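N-terminal acetyltransferase B complex subunit MDM20 (Candida albicans, PDB 5K04) probably serves as the non-catalytic, helical-repeat subunit of the NatB complex, which acetylates the N-termini of selected proteins. Local coordinates at residues 604-608 with 609-613; 233-236 with 237-240; 162-165 with 166-170. All coordinates share one frame; numbering follows the deposited sequence.

Interaction 1 (604-608 with 609-613); sequences AKFSV and FDNLL
Phe-609 follows Val-608 in the first turn of helix 608-625, its CB 4.3 Å from Ser-607 OG, and its ring touches Leu-649, Leu-652 and Asn-665. One step on, the backbone N of Asp-610 donates to Ser-607 OG at 3.2 Å, with an N-H...O angle of 165°; the serine hydroxyl can reach it because chi1 of 70° sets OG between its own N and carbonyl carbon. Asp-610 CB also lies 3.7 Å from Phe-606 CB, the phenyl ring and the carboxylate being turned 64° apart. A water accepts from Ser-607 N and donates to Asp-610 OD2, joining the two residues a second time. Asn-611 is held through its backbone, N to Ser-607 O at 2.9 Å, while its OD1 comes to the edge of the Phe-606 ring, 3.8 Å from CD2. A second water bridges Phe-606 N and Asn-611 OD1. Leu-612 N then bonds Val-608 O at 3.1 Å, continuing the regular helical pattern, and its side chain packs on Leu-649. Ser-607 at the N-cap, its hydroxyl accepting from the N-H of Asp-610 three residues on, is the classic N-terminal cap of an alpha-helix, to which the bridging waters are an addition.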
ATOM      1  N   ALA A 604      10.686   9.931 -22.020  1.00 49.15           N
ATOM      2  CA  ALA A 604       9.378   9.486 -21.542  1.00 48.28           C
ATOM      3  C   ALA A 604       8.994   8.035 -21.872  1.00 60.87           C
ATOM      4  O   ALA A 604       8.173   7.458 -21.144  1.00 73.81           O
ATOM      5  CB  ALA A 604       8.289  10.402 -22.096  1.00 41.51           C
ATOM      6  N   LYS A 605       9.505   7.438 -22.952  1.00 46.56           N
ATOM      7  CA  LYS A 605       9.204   6.023 -23.302  1.00 48.24           C
ATOM      8  C   LYS A 605       7.745   5.797 -23.725  1.00 42.67           C
ATOM      9  O   LYS A 605       7.104   4.838 -23.302  1.00 40.93           O
ATOM     10  CB  LYS A 605       9.582   5.061 -22.167  1.00 41.44           C
ATOM     11  CG  LYS A 605      11.087   4.894 -22.015  1.00 48.19           C
ATOM     12  CD  LYS A 605      11.519   4.453 -20.620  1.00 54.53           C
ATOM     13  CE  LYS A 605      13.039   4.299 -20.540  1.00 69.02           C
ATOM     14  NZ  LYS A 605      13.788   5.541 -20.965  1.00 83.34           N
ATOM     15  N   PHE A 606       7.253   6.634 -24.639  1.00 49.34           N
ATOM     16  CA  PHE A 606       5.846   6.650 -25.024  1.00 46.53           C
ATOM     17  C   PHE A 606       5.583   5.988 -26.378  1.00 42.08           C
ATOM     18  O   PHE A 606       6.481   5.787 -27.203  1.00 26.00           O
ATOM     19  CB  PHE A 606       5.335   8.087 -25.076  1.00 45.34           C
ATOM     20  CG  PHE A 606       5.057   8.701 -23.736  1.00 43.71           C
ATOM     21  CD1 PHE A 606       4.655   7.928 -22.665  1.00 47.89           C
ATOM     22  CD2 PHE A 606       5.163  10.083 -23.564  1.00 43.38           C
ATOM     23  CE1 PHE A 606       4.373   8.522 -21.422  1.00 53.41           C
ATOM     24  CE2 PHE A 606       4.884  10.687 -22.327  1.00 44.75           C
ATOM     25  CZ  PHE A 606       4.492   9.904 -21.254  1.00 46.90           C
ATOM     26  N   SER A 607       4.309   5.655 -26.591  1.00 52.08           N
ATOM     27  CA  SER A 607       3.776   5.367 -27.918  1.00 46.70           C
ATOM     28  C   SER A 607       3.865   6.593 -28.829  1.00 43.77           C
ATOM     29  O   SER A 607       3.998   7.736 -28.373  1.00 31.03           O
ATOM     30  CB  SER A 607       2.317   4.930 -27.826  1.00 39.59           C
ATOM     31  OG  SER A 607       1.486   6.026 -27.445  1.00 25.25           O
ATOM     32  N   VAL A 608       3.765   6.342 -30.140  1.00 46.82           N
ATOM     33  CA  VAL A 608       3.809   7.437 -31.110  1.00 36.36           C
ATOM     34  C   VAL A 608       2.781   8.498 -30.754  1.00 37.79           C
ATOM     35  O   VAL A 608       3.093   9.695 -30.694  1.00 29.14           O
ATOM     36  CB  VAL A 608       3.596   6.917 -32.542  1.00 39.71           C
ATOM     37  CG1 VAL A 608       3.731   8.045 -33.526  1.00 34.82           C
ATOM     38  CG2 VAL A 608       4.597   5.815 -32.882  1.00 43.88           C
ATOM     39  N   PHE A 609       1.548   8.069 -30.462  1.00 42.51           N
ATOM     40  CA  PHE A 609       0.492   9.043 -30.219  1.00 38.91           C
ATOM     41  C   PHE A 609       0.753   9.849 -28.956  1.00 36.61           C
ATOM     42  O   PHE A 609       0.569  11.073 -28.945  1.00 26.69           O
ATOM     43  CB  PHE A 609      -0.880   8.386 -30.132  1.00 36.35           C
ATOM     44  CG  PHE A 609      -1.963   9.373 -29.818  1.00 43.02           C
ATOM     45  CD1 PHE A 609      -2.286  10.374 -30.735  1.00 38.57           C
ATOM     46  CD2 PHE A 609      -2.631   9.343 -28.604  1.00 41.28           C
ATOM     47  CE1 PHE A 609      -3.261  11.306 -30.458  1.00 36.60           C
ATOM     48  CE2 PHE A 609      -3.629  10.280 -28.322  1.00 37.18           C
ATOM     49  CZ  PHE A 609      -3.937  11.262 -29.250  1.00 39.00           C
ATOM     50  N   ASP A 610       1.171   9.179 -27.878  1.00 44.33           N
ATOM     51  CA  ASP A 610       1.445   9.892 -26.635  1.00 44.93           C
ATOM     52  C   ASP A 610       2.600  10.874 -26.795  1.00 37.52           C
ATOM     53  O   ASP A 610       2.569  11.954 -26.202  1.00 25.99           O
ATOM     54  CB  ASP A 610       1.716   8.907 -25.497  1.00 41.07           C
ATOM     55  CG  ASP A 610       0.434   8.496 -24.760  1.00 44.58           C
ATOM     56  OD1 ASP A 610      -0.585   9.216 -24.868  1.00 38.37           O
ATOM     57  OD2 ASP A 610       0.448   7.454 -24.067  1.00 39.70           O
ATOM     58  N   ASN A 611       3.612  10.538 -27.604  1.00 45.13           N
ATOM     59  CA  ASN A 611       4.680  11.505 -27.871  1.00 47.70           C
ATOM     60  C   ASN A 611       4.134  12.746 -28.578  1.00 45.27           C
ATOM     61  O   ASN A 611       4.537  13.870 -28.267  1.00 27.73           O
ATOM     62  CB  ASN A 611       5.806  10.851 -28.685  1.00 39.04           C
ATOM     63  CG  ASN A 611       6.890  10.211 -27.785  1.00 47.83           C
ATOM     64  OD1 ASN A 611       7.167  10.691 -26.677  1.00 34.49           O
ATOM     65  ND2 ASN A 611       7.488   9.130 -28.259  1.00 49.66           N
ATOM     66  N   LEU A 612       3.193  12.564 -29.517  1.00 42.66           N
ATOM     67  CA  LEU A 612       2.577  13.708 -30.180  1.00 40.64           C
ATOM     68  C   LEU A 612       1.688  14.496 -29.220  1.00 40.22           C
ATOM     69  O   LEU A 612       1.733  15.729 -29.190  1.00 28.34           O
ATOM     70  CB  LEU A 612       1.774  13.229 -31.383  1.00 44.35           C
ATOM     71  CG  LEU A 612       0.854  14.226 -32.094  1.00 47.18           C
ATOM     72  CD1 LEU A 612       1.672  15.262 -32.837  1.00 44.71           C
ATOM     73  CD2 LEU A 612      -0.072  13.480 -33.056  1.00 44.42           C
ATOM     74  N   LEU A 613       0.881  13.792 -28.423  1.00 44.01           N
ATOM     75  CA  LEU A 613      -0.021  14.441 -27.475  1.00 42.52           C
ATOM     76  C   LEU A 613       0.721  15.429 -26.580  1.00 42.16           C
ATOM     77  O   LEU A 613       0.276  16.570 -26.388  1.00 28.82           O
ATOM     78  CB  LEU A 613      -0.724  13.374 -26.622  1.00 38.78           C
ATOM     79  CG  LEU A 613      -1.775  13.893 -25.611  1.00 45.53           C
ATOM     80  CD1 LEU A 613      -2.958  14.558 -26.324  1.00 36.76           C
ATOM     81  CD2 LEU A 613      -2.264  12.793 -24.657  1.00 39.26           C
TER
HETATM   82  O   HOH W   1       8.942   8.878 -25.345  1.00 32.97           O
HETATM   83  O   HOH W   2       2.770   5.303 -24.169  1.00 30.47           O
HETATM   84  O   HOH W   3      -0.805   5.287 -26.409  1.00 43.04           O

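Interaction 2 (233-236 with 237-240)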
ATOM      1  N   HIS A 233      21.207 -23.480  20.960  1.00 44.21           N
ATOM      2  CA  HIS A 233      20.579 -24.791  20.982  1.00 46.13           C
ATOM      3  C   HIS A 233      19.801 -24.974  22.272  1.00 52.31           C
ATOM      4  O   HIS A 233      18.643 -25.409  22.263  1.00 49.02           O
ATOM      5  CB  HIS A 233      21.637 -25.886  20.833  1.00 46.18           C
ATOM      6  CG  HIS A 233      21.057 -27.251  20.620  1.00 57.31           C
ATOM      7  ND1 HIS A 233      20.307 -27.575  19.506  1.00 55.53           N
ATOM      8  CD2 HIS A 233      21.095 -28.364  21.388  1.00 57.47           C
ATOM      9  CE1 HIS A 233      19.920 -28.834  19.596  1.00 60.49           C
ATOM     10  NE2 HIS A 233      20.382 -29.335  20.729  1.00 59.35           N
ATOM     11  N   ALA A 234      20.425 -24.603  23.390  1.00 55.47           N
ATOM     12  CA  ALA A 234      19.738 -24.576  24.675  1.00 53.48           C
ATOM     13  C   ALA A 234      18.532 -23.648  24.635  1.00 45.53           C
ATOM     14  O   ALA A 234      17.440 -24.014  25.085  1.00 41.43           O
ATOM     15  CB  ALA A 234      20.715 -24.153  25.776  1.00 44.83           C
ATOM     16  N   TYR A 235      18.703 -22.442  24.091  1.00 50.77           N
ATOM     17  CA  TYR A 235      17.606 -21.474  24.105  1.00 51.02           C
ATOM     18  C   TYR A 235      16.448 -21.945  23.224  1.00 49.67           C
ATOM     19  O   TYR A 235      15.299 -22.017  23.681  1.00 41.78           O
ATOM     20  CB  TYR A 235      18.115 -20.089  23.680  1.00 43.84           C
ATOM     21  CG  TYR A 235      17.089 -18.966  23.816  1.00 43.62           C
ATOM     22  CD1 TYR A 235      16.738 -18.459  25.068  1.00 43.85           C
ATOM     23  CD2 TYR A 235      16.485 -18.398  22.693  1.00 37.50           C
ATOM     24  CE1 TYR A 235      15.787 -17.427  25.200  1.00 42.08           C
ATOM     25  CE2 TYR A 235      15.541 -17.359  22.818  1.00 43.84           C
ATOM     26  CZ  TYR A 235      15.196 -16.892  24.077  1.00 41.76           C
ATOM     27  OH  TYR A 235      14.274 -15.890  24.217  1.00 36.68           O
ATOM     28  N   THR A 236      16.737 -22.311  21.968  1.00 56.12           N
ATOM     29  CA  THR A 236      15.680 -22.771  21.069  1.00 51.94           C
ATOM     30  C   THR A 236      14.981 -24.013  21.615  1.00 48.29           C
ATOM     31  O   THR A 236      13.749 -24.109  21.567  1.00 36.88           O
ATOM     32  CB  THR A 236      16.240 -23.037  19.666  1.00 44.44           C
ATOM     33  OG1 THR A 236      17.303 -23.999  19.719  1.00 33.52           O
ATOM     34  CG2 THR A 236      16.753 -21.750  19.047  1.00 37.83           C
ATOM     35  N   GLU A 237      15.752 -24.967  22.150  1.00 49.91           N
ATOM     36  CA  GLU A 237      15.149 -26.164  22.735  1.00 55.74           C
ATOM     37  C   GLU A 237      14.147 -25.802  23.830  1.00 55.26           C
ATOM     38  O   GLU A 237      13.066 -26.399  23.914  1.00 50.09           O
ATOM     39  CB  GLU A 237      16.240 -27.098  23.280  1.00 55.82           C
ATOM     40  CG  GLU A 237      15.718 -28.378  23.913  1.00 65.66           C
ATOM     41  CD  GLU A 237      16.720 -29.523  23.886  1.00 64.42           C
ATOM     42  OE1 GLU A 237      16.892 -30.177  24.928  1.00 68.09           O
ATOM     43  OE2 GLU A 237      17.320 -29.776  22.823  1.00 66.68           O
ATOM     44  N   LYS A 238      14.475 -24.804  24.658  1.00 59.21           N
ATOM     45  CA  LYS A 238      13.523 -24.326  25.658  1.00 58.85           C
ATOM     46  C   LYS A 238      12.233 -23.842  24.999  1.00 51.60           C
ATOM     47  O   LYS A 238      11.131 -24.250  25.392  1.00 37.46           O
ATOM     48  CB  LYS A 238      14.153 -23.211  26.499  1.00 56.29           C
ATOM     49  CG  LYS A 238      13.254 -22.707  27.622  1.00 67.30           C
ATOM     50  CD  LYS A 238      13.725 -21.366  28.211  1.00 79.19           C
ATOM     51  CE  LYS A 238      13.448 -20.174  27.269  1.00 78.40           C
ATOM     52  NZ  LYS A 238      13.288 -18.861  27.996  1.00 75.89           N
ATOM     53  N   LEU A 239      12.354 -22.960  23.997  1.00 45.39           N
ATOM     54  CA  LEU A 239      11.166 -22.421  23.342  1.00 45.78           C
ATOM     55  C   LEU A 239      10.312 -23.531  22.758  1.00 43.68           C
ATOM     56  O   LEU A 239       9.085 -23.514  22.898  1.00 36.96           O
ATOM     57  CB  LEU A 239      11.557 -21.443  22.236  1.00 46.18           C
ATOM     58  CG  LEU A 239      12.283 -20.167  22.629  1.00 51.58           C
ATOM     59  CD1 LEU A 239      12.493 -19.285  21.400  1.00 43.74           C
ATOM     60  CD2 LEU A 239      11.513 -19.449  23.715  1.00 55.14           C
ATOM     61  N   LEU A 240      10.953 -24.516  22.121  1.00 52.63           N
ATOM     62  CA  LEU A 240      10.240 -25.511  21.325  1.00 53.11           C
ATOM     63  C   LEU A 240       9.634 -26.616  22.186  1.00 57.61           C
ATOM     64  O   LEU A 240       8.486 -27.022  21.961  1.00 46.49           O
ATOM     65  CB  LEU A 240      11.190 -26.120  20.292  1.00 54.14           C
ATOM     66  CG  LEU A 240      11.802 -25.125  19.297  1.00 57.50           C
ATOM     67  CD1 LEU A 240      12.995 -25.759  18.576  1.00 54.89           C
ATOM     68  CD2 LEU A 240      10.758 -24.611  18.306  1.00 43.14           C
TER
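With CG set anti to the backbone N (chi1 -173°), the Tyr-235 ring lies by the later turn of the helix, where Lys-238 meets its CE1 side and Leu-239 its CE2 side. Leu-239 CD1 meets Tyr-235 CE2 at 3.9 Å in an apolar contact. Lys-238, its chain bent at chi3 (74°), brings NZ to 4.0 Å from Tyr-235 CE1, while its ammonium group also makes a long, weak ion pair with Glu-243. On another side of the helix, Glu-237 extends beside His-233: OE2 lies 3.7 Å from NE2, with ring and carboxylate planes 73° apart. That oxygen has its hydrogen bond with Trp-254 NE1, and the same tryptophan stacks on the His-233 ring, so Trp-254 contacts both residues. Leu-240 folds back over the carbonyl of Thr-236, CG standing 3.2 Å from Thr-236 O, whereas the threonine hydroxyl is bonded to Leu-232 O. Beneath the side chains, Leu-239 N donates to Tyr-235 O at 3.1 Å, one of four successive i to i+4 bonds. With Tyr-219 edge-to-face on Tyr-235 from helix 213-225 and Trp-254 reaching in from helix 248-260, helix 229-242 packs between its sequence neighbours, as in the alpha-helical solenoids of TPR-like proteins.

Interaction 3 (162-165 with 166-170)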
ATOM      1  N   THR A 162      27.660   7.905   6.077  1.00 92.15           N
ATOM      2  CA  THR A 162      28.550   6.968   6.752  1.00 91.78           C
ATOM      3  C   THR A 162      29.641   7.658   7.561  1.00 93.56           C
ATOM      4  O   THR A 162      30.163   7.062   8.511  1.00 92.01           O
ATOM      5  CB  THR A 162      29.190   6.030   5.715  1.00 89.41           C
ATOM      6  OG1 THR A 162      30.152   6.753   4.933  1.00 83.49           O
ATOM      7  CG2 THR A 162      28.126   5.454   4.781  1.00 85.62           C
ATOM      8  N   ASP A 163      30.007   8.894   7.208  1.00 96.95           N
ATOM      9  CA  ASP A 163      31.053   9.593   7.947  1.00 92.55           C
ATOM     10  C   ASP A 163      30.578  10.063   9.318  1.00 78.86           C
ATOM     11  O   ASP A 163      31.411  10.348  10.186  1.00 76.74           O
ATOM     12  CB  ASP A 163      31.577  10.778   7.127  1.00 94.52           C
ATOM     13  CG  ASP A 163      30.463  11.634   6.552  1.00 98.51           C
ATOM     14  OD1 ASP A 163      29.482  11.067   6.020  1.00 98.14           O
ATOM     15  OD2 ASP A 163      30.568  12.878   6.635  1.00 99.71           O
ATOM     16  N   LYS A 164      29.267  10.152   9.529  1.00 72.35           N
ATOM     17  CA  LYS A 164      28.694  10.504  10.822  1.00 73.43           C
ATOM     18  C   LYS A 164      28.263   9.280  11.622  1.00 61.01           C
ATOM     19  O   LYS A 164      27.873   9.422  12.785  1.00 53.54           O
ATOM     20  CB  LYS A 164      27.484  11.432  10.632  1.00 78.97           C
ATOM     21  CG  LYS A 164      27.696  12.575   9.651  1.00 83.86           C
ATOM     22  CD  LYS A 164      28.819  13.498  10.110  1.00 85.36           C
ATOM     23  CE  LYS A 164      28.441  14.250  11.379  1.00 86.18           C
ATOM     24  NZ  LYS A 164      27.541  15.409  11.101  1.00 90.35           N
ATOM     25  N   ALA A 165      28.347   8.087  11.027  1.00 49.31           N
ATOM     26  CA  ALA A 165      27.686   6.913  11.585  1.00 54.75           C
ATOM     27  C   ALA A 165      28.249   6.548  12.953  1.00 57.59           C
ATOM     28  O   ALA A 165      27.499   6.256  13.894  1.00 48.28           O
ATOM     29  CB  ALA A 165      27.827   5.743  10.611  1.00 55.73           C
ATOM     30  N   SER A 166      29.575   6.546  13.074  1.00 58.74           N
ATOM     31  CA  SER A 166      30.224   6.222  14.337  1.00 53.85           C
ATOM     32  C   SER A 166      29.777   7.173  15.449  1.00 50.02           C
ATOM     33  O   SER A 166      29.465   6.744  16.567  1.00 42.53           O
ATOM     34  CB  SER A 166      31.748   6.258  14.135  1.00 46.93           C
ATOM     35  OG  SER A 166      32.432   6.013  15.347  1.00 52.82           O
ATOM     36  N   LEU A 167      29.741   8.478  15.160  1.00 45.83           N
ATOM     37  CA  LEU A 167      29.303   9.449  16.158  1.00 47.34           C
ATOM     38  C   LEU A 167      27.852   9.216  16.557  1.00 48.93           C
ATOM     39  O   LEU A 167      27.519   9.192  17.750  1.00 34.43           O
ATOM     40  CB  LEU A 167      29.479  10.859  15.612  1.00 49.89           C
ATOM     41  CG  LEU A 167      28.849  11.968  16.445  1.00 56.33           C
ATOM     42  CD1 LEU A 167      29.656  12.208  17.695  1.00 51.97           C
ATOM     43  CD2 LEU A 167      28.751  13.228  15.607  1.00 57.88           C
ATOM     44  N   TYR A 168      26.970   9.065  15.557  1.00 51.79           N
ATOM     45  CA  TYR A 168      25.546   8.876  15.821  1.00 49.48           C
ATOM     46  C   TYR A 168      25.310   7.632  16.668  1.00 44.86           C
ATOM     47  O   TYR A 168      24.460   7.622  17.565  1.00 30.38           O
ATOM     48  CB  TYR A 168      24.780   8.768  14.500  1.00 46.04           C
ATOM     49  CG  TYR A 168      24.683  10.050  13.676  1.00 50.64           C
ATOM     50  CD1 TYR A 168      25.005  11.286  14.218  1.00 50.42           C
ATOM     51  CD2 TYR A 168      24.229  10.015  12.357  1.00 50.38           C
ATOM     52  CE1 TYR A 168      24.894  12.452  13.466  1.00 53.63           C
ATOM     53  CE2 TYR A 168      24.114  11.171  11.604  1.00 52.71           C
ATOM     54  CZ  TYR A 168      24.444  12.383  12.161  1.00 55.89           C
ATOM     55  OH  TYR A 168      24.339  13.530  11.407  1.00 56.62           O
ATOM     56  N   ASN A 169      26.067   6.575  16.398  1.00 46.32           N
ATOM     57  CA  ASN A 169      25.899   5.333  17.134  1.00 40.93           C
ATOM     58  C   ASN A 169      26.406   5.461  18.560  1.00 40.28           C
ATOM     59  O   ASN A 169      25.819   4.889  19.485  1.00 32.68           O
ATOM     60  CB  ASN A 169      26.634   4.218  16.407  1.00 39.59           C
ATOM     61  CG  ASN A 169      26.143   2.892  16.800  1.00 52.78           C
ATOM     62  OD1 ASN A 169      25.122   2.419  16.289  1.00 45.38           O
ATOM     63  ND2 ASN A 169      26.821   2.285  17.773  1.00 61.26           N
ATOM     64  N   SER A 170      27.502   6.204  18.747  1.00 39.30           N
ATOM     65  CA  SER A 170      28.060   6.417  20.079  1.00 42.43           C
ATOM     66  C   SER A 170      27.156   7.298  20.930  1.00 43.52           C
ATOM     67  O   SER A 170      27.051   7.097  22.145  1.00 26.92           O
ATOM     68  CB  SER A 170      29.451   7.042  19.956  1.00 45.72           C
ATOM     69  OG  SER A 170      29.762   7.767  21.122  1.00 48.51           O
TER
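Lys-164 CB sits over one face of the Tyr-168 ring, 3.7 Å from its centroid and 22° off the ring normal, a CH-pi contact between residues i and i+4, one helical turn apart. The methylene is displaced toward the phenol end, at 3.5 Å from both CE2 and CZ of Tyr-168. Further out, the lysine follows the same end of the ring: Lys-164 CG comes to 3.9 Å from Tyr-168 OH, and NZ approaches that hydroxyl at 3.7 Å. The carbonyl of Lys-164 occupies the other end of this face, its O 3.4 Å from Tyr-168 CG.

Tyr-168 CG lies anti to its carbonyl carbon (chi1 -70°), which carries the ring back toward Lys-164 and under CB. Bends at chi2, chi3 and chi4 of the lysine account for the compact course of its chain from CG to NZ by the phenol end. The backbone fixes their spacing, for Tyr-168 N donates to Lys-164 O at 2.9 Å with an almost straight N-H...O angle of 171°. Asn-169 N repeats this bond to Ala-165 O, while Asn-169 ND2 bonds the carbonyl of Phe-194. Behind this first shell, helix 143-157 supplies Leu-156 and Leu-157 against Tyr-168, and Leu-157 also meets Ala-165 and Asn-169.

Chemically, the contact is probably mainly dispersive, with a weak electrostatic part from the CB hydrogens over the pi cloud. Because CB carries the interaction and NZ lies near the hydroxyl rather than over the ring, the lysine serves here chiefly through its aliphatic part, and its charge probably contributes little to the contact with the ring.

In the fold
All three contacts are local, but they hold different elements. Interaction 1 joins a loop to the start of helix 608-625, whereas interactions 2 and 3 each lie within a single helix, 229-242 and 162-177. Interaction 2 has the most buried residues, four of eight, and relies on aromatic partners from flanking helices; interaction 1 is also partly buried, with a serine cap and bridging waters added to its backbone bonds. None of the touching residues of interaction 3 is buried, and it presents a lysine methylene to a tyrosine face at the surface. None touches another: the centres of interactions 1 and 2 stand about 61 Å apart, on opposite sides of the chain's centre.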